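Local coordinates for ABC transporter substrate-binding protein (Streptococcus pneumoniae, PDB 4OHN) that binds histidine in a pocket of its family 3 solute-binding fold and probably delivers it to an ABC uptake transporter, at residues A[136-139]-A[140-144]; A[233-236]-A[237-240]; A[68-71]-A[72-76]. One frame throughout, in Å; residues are numbered along the deposited sequence. Where two conformers were deposited one is given.

Contact 1 of 3, residues A[136-139]-A[140-144]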
ATOM      1  N   TYR A 136      -2.976   5.207   9.530  1.00 11.20           N
ATOM      2  CA  TYR A 136      -3.872   6.029  10.324  1.00 10.58           C
ATOM      3  C   TYR A 136      -4.706   5.177  11.265  1.00 11.50           C
ATOM      4  O   TYR A 136      -4.937   5.543  12.432  1.00 13.08           O
ATOM      5  CB  TYR A 136      -4.786   6.910   9.447  1.00 11.30           C
ATOM      6  CG  TYR A 136      -5.699   7.763  10.285  1.00 11.61           C
ATOM      7  CD1 TYR A 136      -5.191   8.832  10.999  1.00 13.44           C
ATOM      8  CD2 TYR A 136      -7.028   7.448  10.456  1.00 16.55           C
ATOM      9  CE1 TYR A 136      -6.000   9.591  11.826  1.00 15.32           C
ATOM     10  CE2 TYR A 136      -7.839   8.207  11.290  1.00 18.08           C
ATOM     11  CZ  TYR A 136      -7.307   9.276  11.959  1.00 16.01           C
ATOM     12  OH  TYR A 136      -8.094  10.057  12.778  1.00 19.17           O
ATOM     13  N   ALA A 137      -5.167   4.025  10.795  1.00 12.37           N
ATOM     14  CA  ALA A 137      -5.939   3.151  11.662  1.00 12.13           C
ATOM     15  C   ALA A 137      -5.099   2.700  12.871  1.00 15.19           C
ATOM     16  O   ALA A 137      -5.593   2.619  13.983  1.00 16.48           O
ATOM     17  CB  ALA A 137      -6.459   1.929  10.895  1.00 16.69           C
ATOM     18  N   ASP A 138      -3.821   2.430  12.663  0.56 12.72           N
ATOM     19  CA  ASP A 138      -2.966   1.989  13.759  0.56 13.39           C
ATOM     20  C   ASP A 138      -2.633   3.164  14.699  0.56 14.77           C
ATOM     21  O   ASP A 138      -2.451   2.961  15.896  0.56 15.92           O
ATOM     22  CB  ASP A 138      -1.690   1.337  13.209  0.56 29.23           C
ATOM     23  CG  ASP A 138      -1.212   0.153  14.049  0.56 34.84           C
ATOM     24  OD1 ASP A 138      -2.008  -0.420  14.828  0.56 35.42           O
ATOM     25  OD2 ASP A 138      -0.033  -0.229  13.907  0.56 53.73           O
ATOM     26  N   PHE A 139      -2.574   4.379  14.168  1.00 14.72           N
ATOM     27  CA  PHE A 139      -2.418   5.584  14.993  1.00 14.17           C
ATOM     28  C   PHE A 139      -3.552   5.701  16.001  1.00 15.30           C
ATOM     29  O   PHE A 139      -3.323   6.001  17.182  1.00 15.12           O
ATOM     30  CB  PHE A 139      -2.375   6.806  14.083  1.00 16.05           C
ATOM     31  CG  PHE A 139      -2.532   8.122  14.771  1.00 13.30           C
ATOM     32  CD1 PHE A 139      -1.434   8.750  15.340  1.00 14.18           C
ATOM     33  CD2 PHE A 139      -3.749   8.780  14.777  1.00 14.74           C
ATOM     34  CE1 PHE A 139      -1.563   9.987  15.935  1.00 12.34           C
ATOM     35  CE2 PHE A 139      -3.883  10.015  15.377  1.00 15.46           C
ATOM     36  CZ  PHE A 139      -2.758  10.619  15.959  1.00 14.48           C
ATOM     37  N   GLU A 140      -4.776   5.449  15.554  0.54 14.68           N
ATOM     38  CA  GLU A 140      -5.934   5.515  16.438  0.54 16.51           C
ATOM     39  C   GLU A 140      -5.998   4.325  17.394  0.54 18.75           C
ATOM     40  O   GLU A 140      -6.402   4.473  18.543  0.54 20.13           O
ATOM     41  CB  GLU A 140      -7.226   5.584  15.620  0.54 18.46           C
ATOM     42  CG  GLU A 140      -7.364   6.821  14.749  0.54 24.41           C
ATOM     43  CD  GLU A 140      -8.008   7.995  15.475  0.54 30.32           C
ATOM     44  OE1 GLU A 140      -9.214   8.243  15.259  0.54 38.25           O
ATOM     45  OE2 GLU A 140      -7.312   8.671  16.255  0.54 35.36           O
ATOM     46  N   ALA A 141      -5.612   3.144  16.917  1.00 18.12           N
ATOM     47  CA  ALA A 141      -5.734   1.917  17.715  1.00 21.57           C
ATOM     48  C   ALA A 141      -4.631   1.726  18.757  1.00 21.26           C
ATOM     49  O   ALA A 141      -4.815   0.964  19.717  1.00 26.30           O
ATOM     50  CB  ALA A 141      -5.797   0.710  16.790  1.00 20.96           C
ATOM     51  N   ASN A 142      -3.502   2.403  18.573  1.00 22.19           N
ATOM     52  CA  ASN A 142      -2.367   2.301  19.493  1.00 24.47           C
ATOM     53  C   ASN A 142      -1.983   3.675  19.989  1.00 18.64           C
ATOM     54  O   ASN A 142      -0.907   4.186  19.673  1.00 19.08           O
ATOM     55  CB  ASN A 142      -1.161   1.667  18.804  1.00 29.18           C
ATOM     56  CG  ASN A 142      -1.397   0.232  18.440  1.00 42.87           C
ATOM     57  OD1 ASN A 142      -1.984  -0.062  17.402  1.00 52.22           O
ATOM     58  ND2 ASN A 142      -0.947  -0.677  19.292  1.00 55.51           N
ATOM     59  N   PRO A 143      -2.878   4.297  20.768  1.00 20.14           N
ATOM     60  CA  PRO A 143      -2.674   5.723  21.036  1.00 19.16           C
ATOM     61  C   PRO A 143      -1.425   6.061  21.840  1.00 19.03           C
ATOM     62  O   PRO A 143      -1.000   7.208  21.796  1.00 18.63           O
ATOM     63  CB  PRO A 143      -3.945   6.127  21.799  1.00 19.41           C
ATOM     64  CG  PRO A 143      -4.515   4.863  22.308  1.00 21.14           C
ATOM     65  CD  PRO A 143      -4.154   3.806  21.307  1.00 20.87           C
ATOM     66  N   GLU A 144      -0.847   5.093  22.548  1.00 21.82           N
ATOM     67  CA  GLU A 144       0.360   5.352  23.320  1.00 21.04           C
ATOM     68  C   GLU A 144       1.577   5.671  22.457  1.00 27.18           C
ATOM     69  O   GLU A 144       2.526   6.293  22.933  1.00 27.36           O
ATOM     70  CB  GLU A 144       0.677   4.155  24.229  1.00 27.47           C
ATOM     71  CG  GLU A 144       1.181   2.890  23.512  1.00 60.22           C
ATOM     72  CD  GLU A 144       0.079   2.043  22.867  1.00 80.01           C
ATOM     73  OE1 GLU A 144      -1.120   2.406  22.923  1.00 34.74           O
ATOM     74  OE2 GLU A 144       0.426   0.984  22.301  1.00 64.10           O
TER
HETATM   75  O   HOH W   1      -0.774   6.439  18.087  1.00 16.30           O

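Contact 2 of 3, residues A[233-236]-A[237-240]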
ATOM      1  N   ASP A 233       9.687 -19.425 -11.181  1.00 13.42           N
ATOM      2  CA  ASP A 233      10.005 -19.207 -12.591  1.00 16.58           C
ATOM      3  C   ASP A 233      10.901 -18.006 -12.869  1.00 19.52           C
ATOM      4  O   ASP A 233      11.171 -17.685 -14.034  1.00 22.51           O
ATOM      5  CB  ASP A 233       8.745 -19.190 -13.487  1.00 23.34           C
ATOM      6  CG  ASP A 233       7.836 -18.025 -13.231  1.00 23.22           C
ATOM      7  OD1 ASP A 233       8.242 -17.022 -12.603  1.00 19.21           O
ATOM      8  OD2 ASP A 233       6.655 -18.118 -13.669  1.00 22.76           O
ATOM      9  N   GLY A 234      11.344 -17.351 -11.803  1.00 15.91           N
ATOM     10  CA  GLY A 234      12.230 -16.205 -11.917  1.00 16.69           C
ATOM     11  C   GLY A 234      11.519 -14.864 -11.936  1.00 14.48           C
ATOM     12  O   GLY A 234      12.153 -13.817 -11.720  1.00 16.13           O
ATOM     13  N   LYS A 235      10.216 -14.862 -12.182  1.00 13.40           N
ATOM     14  CA  LYS A 235       9.531 -13.609 -12.412  1.00 13.84           C
ATOM     15  C   LYS A 235       9.369 -12.782 -11.133  1.00 12.38           C
ATOM     16  O   LYS A 235       9.567 -11.563 -11.152  1.00 12.94           O
ATOM     17  CB  LYS A 235       8.176 -13.875 -13.068  1.00 15.24           C
ATOM     18  CG  LYS A 235       7.426 -12.624 -13.493  1.00 20.08           C
ATOM     19  CD  LYS A 235       8.238 -11.775 -14.459  1.00 28.16           C
ATOM     20  CE  LYS A 235       7.549 -11.585 -15.789  1.00 59.54           C
ATOM     21  NZ  LYS A 235       8.439 -10.833 -16.725  1.00 45.50           N
ATOM     22  N   PHE A 236       9.020 -13.404 -10.019  1.00 11.53           N
ATOM     23  CA  PHE A 236       8.892 -12.634  -8.793  1.00 11.42           C
ATOM     24  C   PHE A 236      10.212 -11.957  -8.449  1.00 12.22           C
ATOM     25  O   PHE A 236      10.256 -10.766  -8.099  1.00 14.03           O
ATOM     26  CB  PHE A 236       8.419 -13.504  -7.620  1.00 11.77           C
ATOM     27  CG  PHE A 236       8.072 -12.711  -6.397  1.00 10.98           C
ATOM     28  CD1 PHE A 236       6.778 -12.298  -6.171  1.00 12.83           C
ATOM     29  CD2 PHE A 236       9.056 -12.343  -5.506  1.00 14.67           C
ATOM     30  CE1 PHE A 236       6.457 -11.556  -5.055  1.00 15.31           C
ATOM     31  CE2 PHE A 236       8.729 -11.591  -4.386  1.00 18.74           C
ATOM     32  CZ  PHE A 236       7.428 -11.202  -4.182  1.00 14.62           C
ATOM     33  N   GLN A 237      11.305 -12.695  -8.569  1.00 13.00           N
ATOM     34  CA  GLN A 237      12.615 -12.142  -8.286  1.00 16.20           C
ATOM     35  C   GLN A 237      12.986 -11.008  -9.228  1.00 14.12           C
ATOM     36  O   GLN A 237      13.562  -9.999  -8.800  1.00 15.81           O
ATOM     37  CB  GLN A 237      13.684 -13.235  -8.353  1.00 16.23           C
ATOM     38  CG  GLN A 237      13.636 -14.187  -7.182  1.00 23.71           C
ATOM     39  CD  GLN A 237      13.569 -13.468  -5.859  1.00 48.75           C
ATOM     40  OE1 GLN A 237      14.340 -12.546  -5.598  1.00 43.15           O
ATOM     41  NE2 GLN A 237      12.621 -13.861  -5.029  1.00 26.29           N
ATOM     42  N   GLU A 238      12.667 -11.168 -10.506  1.00 12.96           N
ATOM     43  CA  GLU A 238      12.929 -10.122 -11.487  1.00 14.81           C
ATOM     44  C   GLU A 238      12.178  -8.840 -11.110  1.00 14.25           C
ATOM     45  O   GLU A 238      12.751  -7.753 -11.122  1.00 15.58           O
ATOM     46  CB  GLU A 238      12.503 -10.614 -12.863  1.00 16.95           C
ATOM     47  CG  GLU A 238      12.565  -9.592 -13.991  1.00 21.49           C
ATOM     48  CD  GLU A 238      11.876 -10.098 -15.249  1.00 57.29           C
ATOM     49  OE1 GLU A 238      11.770 -11.332 -15.418  1.00 51.80           O
ATOM     50  OE2 GLU A 238      11.435  -9.264 -16.062  1.00 44.51           O
ATOM     51  N   ILE A 239      10.894  -8.954 -10.796  1.00 12.12           N
ATOM     52  CA  ILE A 239      10.079  -7.786 -10.449  1.00 11.49           C
ATOM     53  C   ILE A 239      10.596  -7.140  -9.156  1.00 11.82           C
ATOM     54  O   ILE A 239      10.701  -5.912  -9.050  1.00 12.35           O
ATOM     55  CB  ILE A 239       8.602  -8.181 -10.324  1.00 12.27           C
ATOM     56  CG1 ILE A 239       8.056  -8.672 -11.676  1.00 13.27           C
ATOM     57  CG2 ILE A 239       7.777  -7.012  -9.842  1.00 13.65           C
ATOM     58  CD1 ILE A 239       6.698  -9.354 -11.575  1.00 13.75           C
ATOM     59  N   SER A 240      10.961  -7.973  -8.191  1.00 13.17           N
ATOM     60  CA  SER A 240      11.471  -7.493  -6.918  1.00 13.06           C
ATOM     61  C   SER A 240      12.769  -6.700  -7.089  1.00 16.57           C
ATOM     62  O   SER A 240      12.949  -5.622  -6.505  1.00 16.65           O
ATOM     63  CB  SER A 240      11.639  -8.692  -5.972  1.00 18.63           C
ATOM     64  OG  SER A 240      12.015  -8.292  -4.670  1.00 21.83           O
TER

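Contact 3 of 3, residues A[68-71]-A[72-76]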
ATOM      1  N   LEU A  68     -12.336   5.289  -0.523  1.00 10.70           N
ATOM      2  CA  LEU A  68     -13.541   4.595  -0.951  1.00 11.33           C
ATOM      3  C   LEU A  68     -13.306   3.139  -1.328  1.00 10.55           C
ATOM      4  O   LEU A  68     -14.218   2.479  -1.854  1.00 12.27           O
ATOM      5  CB  LEU A  68     -14.148   5.322  -2.160  1.00 12.72           C
ATOM      6  CG  LEU A  68     -14.363   6.830  -2.030  1.00 17.49           C
ATOM      7  CD1 LEU A  68     -15.167   7.354  -3.214  1.00 19.44           C
ATOM      8  CD2 LEU A  68     -15.045   7.211  -0.735  1.00 22.55           C
ATOM      9  N   LYS A  69     -12.119   2.613  -1.073  1.00 10.68           N
ATOM     10  CA  LYS A  69     -11.746   1.301  -1.604  1.00 10.50           C
ATOM     11  C   LYS A  69     -12.686   0.175  -1.187  1.00 11.76           C
ATOM     12  O   LYS A  69     -13.027  -0.656  -2.017  1.00 11.50           O
ATOM     13  CB  LYS A  69     -10.299   0.972  -1.262  1.00  9.10           C
ATOM     14  CG  LYS A  69     -10.015   0.874   0.209  1.00 10.83           C
ATOM     15  CD  LYS A  69      -8.526   0.903   0.457  1.00 11.80           C
ATOM     16  CE  LYS A  69      -8.182   1.125   1.914  1.00 12.92           C
ATOM     17  NZ  LYS A  69      -8.654   2.461   2.391  1.00 12.88           N
ATOM     18  N   GLU A  70     -13.135   0.162   0.057  1.00 13.43           N
ATOM     19  CA  GLU A  70     -14.053  -0.884   0.513  1.00 15.80           C
ATOM     20  C   GLU A  70     -15.369  -0.772  -0.229  1.00 14.77           C
ATOM     21  O   GLU A  70     -15.914  -1.790  -0.680  1.00 15.88           O
ATOM     22  CB  GLU A  70     -14.253  -0.794   2.027  1.00 21.36           C
ATOM     23  CG  GLU A  70     -15.308  -1.757   2.584  1.00 56.65           C
ATOM     24  CD  GLU A  70     -16.731  -1.215   2.502  1.00103.90           C
ATOM     25  OE1 GLU A  70     -16.917   0.019   2.599  1.00102.95           O
ATOM     26  OE2 GLU A  70     -17.669  -2.027   2.336  1.00 70.71           O
ATOM     27  N   ALA A  71     -15.877   0.435  -0.376  1.00 14.26           N
ATOM     28  CA  ALA A  71     -17.142   0.656  -1.075  1.00 17.28           C
ATOM     29  C   ALA A  71     -17.039   0.228  -2.544  1.00 15.38           C
ATOM     30  O   ALA A  71     -17.948  -0.411  -3.071  1.00 15.98           O
ATOM     31  CB  ALA A  71     -17.571   2.105  -0.964  1.00 17.91           C
ATOM     32  N   GLU A  72     -15.934   0.552  -3.199  0.54 13.21           N
ATOM     33  CA  GLU A  72     -15.776   0.205  -4.604  0.54 14.62           C
ATOM     34  C   GLU A  72     -15.704  -1.306  -4.797  0.54 14.13           C
ATOM     35  O   GLU A  72     -16.201  -1.844  -5.792  0.54 15.03           O
ATOM     36  CB  GLU A  72     -14.522   0.857  -5.169  0.54 12.71           C
ATOM     37  CG  GLU A  72     -14.490   2.378  -5.068  0.54 17.57           C
ATOM     38  CD  GLU A  72     -15.217   3.082  -6.193  0.54 39.56           C
ATOM     39  OE1 GLU A  72     -14.577   3.900  -6.890  0.54 26.50           O
ATOM     40  OE2 GLU A  72     -16.424   2.831  -6.377  0.54 22.39           O
ATOM     41  N   LEU A  73     -15.056  -1.991  -3.863  1.00 10.98           N
ATOM     42  CA  LEU A  73     -14.964  -3.435  -3.913  1.00 12.73           C
ATOM     43  C   LEU A  73     -16.330  -4.074  -3.628  1.00 15.38           C
ATOM     44  O   LEU A  73     -16.791  -4.942  -4.374  1.00 16.21           O
ATOM     45  CB  LEU A  73     -13.902  -3.905  -2.918  1.00 13.62           C
ATOM     46  CG  LEU A  73     -13.602  -5.407  -2.892  1.00 13.95           C
ATOM     47  CD1 LEU A  73     -13.091  -5.929  -4.227  1.00 12.20           C
ATOM     48  CD2 LEU A  73     -12.608  -5.725  -1.795  1.00 16.71           C
ATOM     49  N   THR A  74     -16.988  -3.644  -2.562  1.00 15.11           N
ATOM     50  CA  THR A  74     -18.273  -4.221  -2.182  1.00 18.92           C
ATOM     51  C   THR A  74     -19.339  -3.994  -3.246  1.00 18.17           C
ATOM     52  O   THR A  74     -20.142  -4.889  -3.531  1.00 21.31           O
ATOM     53  CB  THR A  74     -18.735  -3.633  -0.840  1.00 20.78           C
ATOM     54  OG1 THR A  74     -17.793  -4.020   0.157  1.00 28.07           O
ATOM     55  CG2 THR A  74     -20.126  -4.155  -0.446  1.00 31.81           C
ATOM     56  N   LYS A  75     -19.349  -2.815  -3.850  1.00 16.53           N
ATOM     57  CA  LYS A  75     -20.356  -2.479  -4.859  1.00 16.97           C
ATOM     58  C   LYS A  75     -20.053  -3.061  -6.241  1.00 19.03           C
ATOM     59  O   LYS A  75     -20.901  -3.038  -7.130  1.00 21.63           O
ATOM     60  CB  LYS A  75     -20.486  -0.960  -4.952  1.00 24.32           C
ATOM     61  CG  LYS A  75     -21.036  -0.326  -3.674  1.00 58.05           C
ATOM     62  CD  LYS A  75     -20.858   1.183  -3.664  1.00 70.93           C
ATOM     63  CE  LYS A  75     -21.304   1.785  -2.339  1.00 57.82           C
ATOM     64  NZ  LYS A  75     -21.131   3.264  -2.314  1.00 77.69           N
ATOM     65  N   GLY A  76     -18.846  -3.573  -6.434  1.00 16.05           N
ATOM     66  CA  GLY A  76     -18.486  -4.250  -7.667  1.00 16.56           C
ATOM     67  C   GLY A  76     -17.868  -3.414  -8.770  1.00 15.60           C
ATOM     68  O   GLY A  76     -17.733  -3.889  -9.890  1.00 18.22           O
TER

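Contact 1 of 3, residues A[136-139]-A[140-144]
Y136 and E140 meet one helical turn apart, with the glutamate laid over the tyrosine ring in the conformer described; E140 also has a second one. In this conformer E140 CG sits above one face of the Y136 ring, 4.1 Å from the ring centroid and 28° off its normal, a CH-pi contact. Y136 CG is anti to its own N, and this swings the ring outward and toward the C-terminal end, alongside E140. The E140 chain turns about the CB-CG bond (chi2 -88°), which carries its carboxylate over the phenol end of the ring. The carboxylate is moderately inclined to the ring plane, and E140 OE1 comes to 3.3 Å from Y136 OH. The stronger polar partner of E140 is K147, which forms a salt bridge with OE2. The same OE2 also lies 3.8 Å from F139 CE2, so the carboxylate touches both aromatic side chains. Its plane is nearly parallel to the F139 ring.

These residues form the last turns of helix 134-141, which follows strand 127-130 and leads on to strand 155-158 in a beta-alpha-beta unit. Y136 and F139 both pack on A155; Y136 also touches A129, and F139 touches L127.

The backbone bonds run from E140 N to Y136 O, from A141 N to A137 O, and from N142 N to D138 O at 2.9 Å. The last is the most bent, with an angle of 137° at the hydrogen, where N142 leaves helical geometry. Beyond it, one water donates to F139 O at 2.7 Å and to N142 O, bridging the helix end.

Contact 2 of 3, residues A[233-236]-A[237-240]
K235 reaches across the first turn of helix 235-244 to E238 and I239. G234 is the N-cap residue, and D233 before it makes an Asx turn: D233 OD1 accepts from K235 N at 3.0 Å. D233 OD2 has a second partner in the salt bridge to K54. G234 has positive phi (94°). With D233 it separates helix 217-232 from helix 235-244.

Three backbone bonds build the turn. E238 N donates to G234 O and S240 N to F236 O. I239 N donates to K235 O at 2.9 Å and almost straight, with 169° at the hydrogen.

The charged pair is looser. K235 NZ and E238 OE2 are 3.4 Å apart, a salt bridge whose hydrogen bond is weak, and E238 OE1 is only slightly farther from the ammonium. The lysine chain bends at chi2 and chi3, while E238 is extended beyond CG and comes across to meet its end.

Apolar packing lies beside it. K235 CG touches I239 CD1 at 3.9 Å. The I239 CG1 methylene also lies against the helix backbone, 3.3 Å from K235 O. On helix 43-53, I239 packs on F43 and D46, and the buried F236 on L47. S240 CB sits close to F236 O, at 3.3 Å.

The polar ends of two residues bond to the C-terminal segment, S240 OG with E246 O and Q237 NE2 with D247 OD1. Within the turn, Q237 NE2 lies 3.9 Å from F236 CD2.

Contact 3 of 3, residues A[68-71]-A[72-76]
E70 and T74 meet through T74 OG1, which lies 3.0 Å from both E70 OE2 and E70 O. The two oxygens compete for the one hydroxyl proton. T74 OG1 is beside its own backbone N (chi1 -64°), which turns the hydroxyl back over the preceding turn. E70 bends at chi2 (-85°) and brings its carboxylate round to the same hydroxyl. T74 N also donates to E70 O, at 2.9 Å. One residue on, K75 lies extended along A71: its CG is 3.1 Å from A71 O, and NZ ends 4.0 Å from A71 CB. E72 N donates to L68 O, and in one of two conformers E72 CG rests 3.2 Å from the same L68 O.

Helix 69-75 starts at the N-cap L68 and ends in a Schellman motif. G76, with positive phi, sends its N back to L73 O and, weakly, to E72 O.

Farther out, R213 NH1 also bonds L73 O, T77 OG1 bonds E72 O, and the L73 side chain packs on I81. On the ligand side, K69 NZ bonds W66 O and G132 O, and K69 makes a cation-pi contact with W66. W66 and G132 both line the histidine pocket, and the K69 side chain is about 5 Å from the bound histidine.

How the contacts relate
From the N terminus the order is contact 3, contact 1, contact 2. Each joins neighbouring turns of its own helix and closes no long loop; they follow in series, neither nesting nor crossing. Contact 3 spans helix 69-75, between strands 58-63 and 80-81. Contact 1 lies on helix 134-141, between strands 127-130 and 155-158. Their nearest atoms are about 9 Å apart, and both helices approach the bound histidine. Contact 2 begins helix 235-244, packed on helix 43-53. Its centre is about 35 Å from that of contact 1, on the opposite side of the chain's centre, and about 30 Å from that of contact 3.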